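Local coordinates for protein manganese-containing pseudocatalase (Thermus thermophilus, PDB 2V8T) that probably breaks down hydrogen peroxide into water and dioxygen at a dimanganese centre, at residues A23-A28 / Y166-N171. Residues are numbered along the deposited sequence; the frame is centred on the assembly and turned at random.
With SO4 (sulfate ion), chain H.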
ATOM      1  N   ALA A  23      12.249  12.945 -16.607  1.00  6.73           N
ATOM      2  CA  ALA A  23      12.599  12.552 -15.244  1.00  6.64           C
ATOM      3  C   ALA A  23      11.598  11.522 -14.694  1.00  6.48           C
ATOM      4  O   ALA A  23      11.964  10.568 -14.016  1.00  6.83           O
ATOM      5  CB  ALA A  23      12.663  13.772 -14.349  1.00  7.31           C
ATOM      6  N   ALA A  24      10.295  11.768 -14.943  1.00  6.63           N
ATOM      7  CA  ALA A  24       9.248  10.869 -14.448  1.00  6.88           C
ATOM      8  C   ALA A  24       9.388   9.484 -15.028  1.00  6.76           C
ATOM      9  O   ALA A  24       9.120   8.497 -14.337  1.00  8.92           O
ATOM     10  CB  ALA A  24       7.869  11.455 -14.756  1.00  7.58           C
ATOM     11  N   ALA A  25       9.794   9.367 -16.312  1.00  6.65           N
ATOM     12  CA  ALA A  25       9.980   8.062 -16.923  1.00  6.81           C
ATOM     13  C   ALA A  25      11.229   7.354 -16.329  1.00  6.55           C
ATOM     14  O   ALA A  25      11.210   6.175 -16.016  1.00  6.89           O
ATOM     15  CB  ALA A  25      10.122   8.202 -18.444  1.00  7.77           C
ATOM     16  N   VAL A  26      12.317   8.133 -16.203  1.00  6.55           N
ATOM     17  CA  VAL A  26      13.553   7.586 -15.654  1.00  6.24           C
ATOM     18  C   VAL A  26      13.367   7.102 -14.211  1.00  6.25           C
ATOM     19  O   VAL A  26      14.054   6.180 -13.770  1.00  6.47           O
ATOM     20  CB  VAL A  26      14.729   8.589 -15.822  1.00  6.59           C
ATOM     21  CG1 VAL A  26      15.989   8.069 -15.134  1.00  7.38           C
ATOM     22  CG2 VAL A  26      14.994   8.816 -17.314  1.00  7.82           C
ATOM     23  N   GLN A  27      12.393   7.679 -13.478  1.00  6.24           N
ATOM     24  CA  GLN A  27      12.077   7.145 -12.158  1.00  6.23           C
ATOM     25  C   GLN A  27      11.797   5.648 -12.167  1.00  6.13           C
ATOM     26  O   GLN A  27      12.068   4.987 -11.164  1.00  6.26           O
ATOM     27  CB  GLN A  27      10.901   7.896 -11.523  1.00  6.37           C
ATOM     28  CG  GLN A  27      11.227   9.269 -10.965  1.00  6.57           C
ATOM     29  CD  GLN A  27      11.975   9.342  -9.652  1.00  6.20           C
ATOM     30  OE1 GLN A  27      12.343  10.458  -9.216  1.00  6.45           O
ATOM     31  NE2 GLN A  27      12.215   8.227  -8.978  1.00  6.55           N
ATOM     32  N   ALA A  28      11.213   5.095 -13.243  1.00  6.34           N
ATOM     33  CA  ALA A  28      11.011   3.648 -13.261  1.00  6.62           C
ATOM     34  C   ALA A  28      12.298   2.877 -13.002  1.00  6.32           C
ATOM     35  O   ALA A  28      12.284   1.783 -12.433  1.00  7.33           O
ATOM     36  CB  ALA A  28      10.440   3.185 -14.613  1.00  7.65           C
ATOM     37  N   TYR A 166      14.738   4.137 -22.583  1.00  7.36           N
ATOM     38  CA  TYR A 166      15.623   4.694 -23.591  1.00  7.58           C
ATOM     39  C   TYR A 166      14.855   5.127 -24.820  1.00  7.86           C
ATOM     40  O   TYR A 166      15.107   6.165 -25.437  1.00  9.03           O
ATOM     41  CB  TYR A 166      16.695   3.649 -23.962  1.00  8.17           C
ATOM     42  CG  TYR A 166      17.668   4.136 -24.989  1.00  8.33           C
ATOM     43  CD1 TYR A 166      17.409   3.973 -26.325  1.00 10.25           C
ATOM     44  CD2 TYR A 166      18.896   4.709 -24.629  1.00  8.75           C
ATOM     45  CE1 TYR A 166      18.307   4.410 -27.284  1.00 11.22           C
ATOM     46  CE2 TYR A 166      19.801   5.137 -25.563  1.00  9.40           C
ATOM     47  CZ  TYR A 166      19.485   4.993 -26.909  1.00 10.62           C
ATOM     48  OH  TYR A 166      20.363   5.399 -27.910  1.00 13.05           O
ATOM     49  N   GLU A 167      13.889   4.287 -25.235  1.00  7.59           N
ATOM     50  CA  GLU A 167      13.077   4.547 -26.404  1.00  7.95           C
ATOM     51  C   GLU A 167      12.048   5.663 -26.226  1.00  8.25           C
ATOM     52  O   GLU A 167      11.424   6.084 -27.213  1.00  8.75           O
ATOM     53  CB  GLU A 167      12.391   3.259 -26.847  1.00  8.35           C
ATOM     54  CG  GLU A 167      13.390   2.226 -27.381  1.00  8.26           C
ATOM     55  CD  GLU A 167      12.668   1.009 -27.840  1.00  8.68           C
ATOM     56  OE1 GLU A 167      11.940   0.459 -26.916  1.00  9.66           O
ATOM     57  OE2 GLU A 167      12.744   0.551 -28.971  1.00 10.32           O
ATOM     58  N   MET A 168      11.866   6.142 -24.978  1.00  8.41           N
ATOM     59  CA  MET A 168      10.974   7.240 -24.666  1.00  8.99           C
ATOM     60  C   MET A 168      11.700   8.585 -24.574  1.00  9.73           C
ATOM     61  O   MET A 168      11.033   9.613 -24.664  1.00 12.11           O
ATOM     62  CB  MET A 168      10.240   6.945 -23.319  0.50  9.64           C
ATOM     63  CG  MET A 168       9.363   5.715 -23.360  0.50  9.00           C
ATOM     64  SD  MET A 168       8.831   5.117 -21.697  0.50  9.44           S
ATOM     65  CE  MET A 168       7.812   6.538 -21.113  0.50 10.44           C
ATOM     66  N   THR A 169      12.985   8.573 -24.255  1.00 11.13           N
ATOM     67  CA  THR A 169      13.698   9.769 -23.811  1.00 12.71           C
ATOM     68  C   THR A 169      14.846  10.002 -24.785  1.00 13.34           C
ATOM     69  O   THR A 169      15.729   9.184 -24.870  1.00 18.82           O
ATOM     70  CB  THR A 169      14.223   9.645 -22.321  1.00 14.17           C
ATOM     71  OG1 THR A 169      15.063   8.506 -22.191  1.00 17.78           O
ATOM     72  CG2 THR A 169      13.016   9.577 -21.323  1.00 16.08           C
ATOM     73  N   ASP A 170      14.916  11.178 -25.402  1.00 11.04           N
ATOM     74  CA  ASP A 170      15.987  11.545 -26.259  1.00 12.44           C
ATOM     75  C   ASP A 170      17.091  12.362 -25.573  1.00 10.94           C
ATOM     76  O   ASP A 170      18.073  12.703 -26.210  1.00 14.63           O
ATOM     77  CB  ASP A 170      15.477  12.253 -27.528  1.00 14.87           C
ATOM     78  CG  ASP A 170      14.813  13.563 -27.284  1.00 15.97           C
ATOM     79  OD1 ASP A 170      14.737  14.066 -26.123  1.00 15.14           O
ATOM     80  OD2 ASP A 170      14.274  14.161 -28.263  1.00 23.40           O
ATOM     81  N   ASN A 171      16.968  12.593 -24.299  1.00  8.64           N
ATOM     82  CA  ASN A 171      17.884  13.440 -23.597  1.00  8.27           C
ATOM     83  C   ASN A 171      19.242  12.742 -23.466  1.00  7.94           C
ATOM     84  O   ASN A 171      19.307  11.634 -22.935  1.00  8.14           O
ATOM     85  CB  ASN A 171      17.364  13.713 -22.163  1.00  8.56           C
ATOM     86  CG  ASN A 171      15.956  14.137 -22.127  1.00  9.09           C
ATOM     87  OD1 ASN A 171      15.075  13.245 -22.233  1.00 11.19           O
ATOM     88  ND2 ASN A 171      15.683  15.410 -22.011  1.00  9.81           N
TER
HETATM   89  S   SO4 H1308      18.352  17.803 -23.447  0.95 10.88           S
HETATM   90  O1  SO4 H1308      17.423  18.934 -23.292  0.95 12.79           O
HETATM   91  O2  SO4 H1308      19.708  18.326 -23.531  0.95 11.70           O
HETATM   92  O3  SO4 H1308      18.248  16.929 -22.278  0.95 10.16           O
HETATM   93  O4  SO4 H1308      18.022  17.054 -24.654  0.95 13.01           O
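Ala25 faces Met168 and Thr169 where the short helix 20-26 packs against the turn joining helices 144-166 and 172-200. These long helices belong to the ferritin-like four-helix bundle that carries the two manganese ions; the contact lies away from the metals.

Apolar contact is all that joins the segments, and it centres on the methyl of Ala25. Met168 has two conformers, and in the one described here CE lies 3.9 Å from Ala25 CB; since this approach holds for that conformer, it is less certain than the one made by Thr169. The chain leaves CA with CG beside the backbone N and bends at chi3 (64°), which turns CE toward the Ala25 methyl. Thr169 CG2 comes within 4.3 Å of Ala25 CB from a direction roughly at right angles to that of CE, so the alanine methyl points between the two. The nearest CA atoms, of Ala25 and Met168, are still 7.8 Å apart, a gap bridged by side chains. All three residues are buried; Ala22 and Ala174 also pack on Thr169, and Ile117 of the second subunit covers Met168.

The hydroxyl of Thr169 bonds to Val165 O. With chi1 at 57°, OG1 turns back to that carbonyl in the last turn of helix 144-166, while CG2 lies beside the backbone N and faces Ala25. Within the turn, Thr169 N makes a weak bond to Tyr166 O.

Asn171 occupies the N-cap position of helix 172-200 without making a capping bond. Its ND2 donates to Asp19 OD2 and to a sulfate, probably from the crystallisation liquor, which Lys16 N also holds: the bond from Asn171 ND2 to sulfate O3 measures 3.0 Å, with an N-H...O angle of 158°.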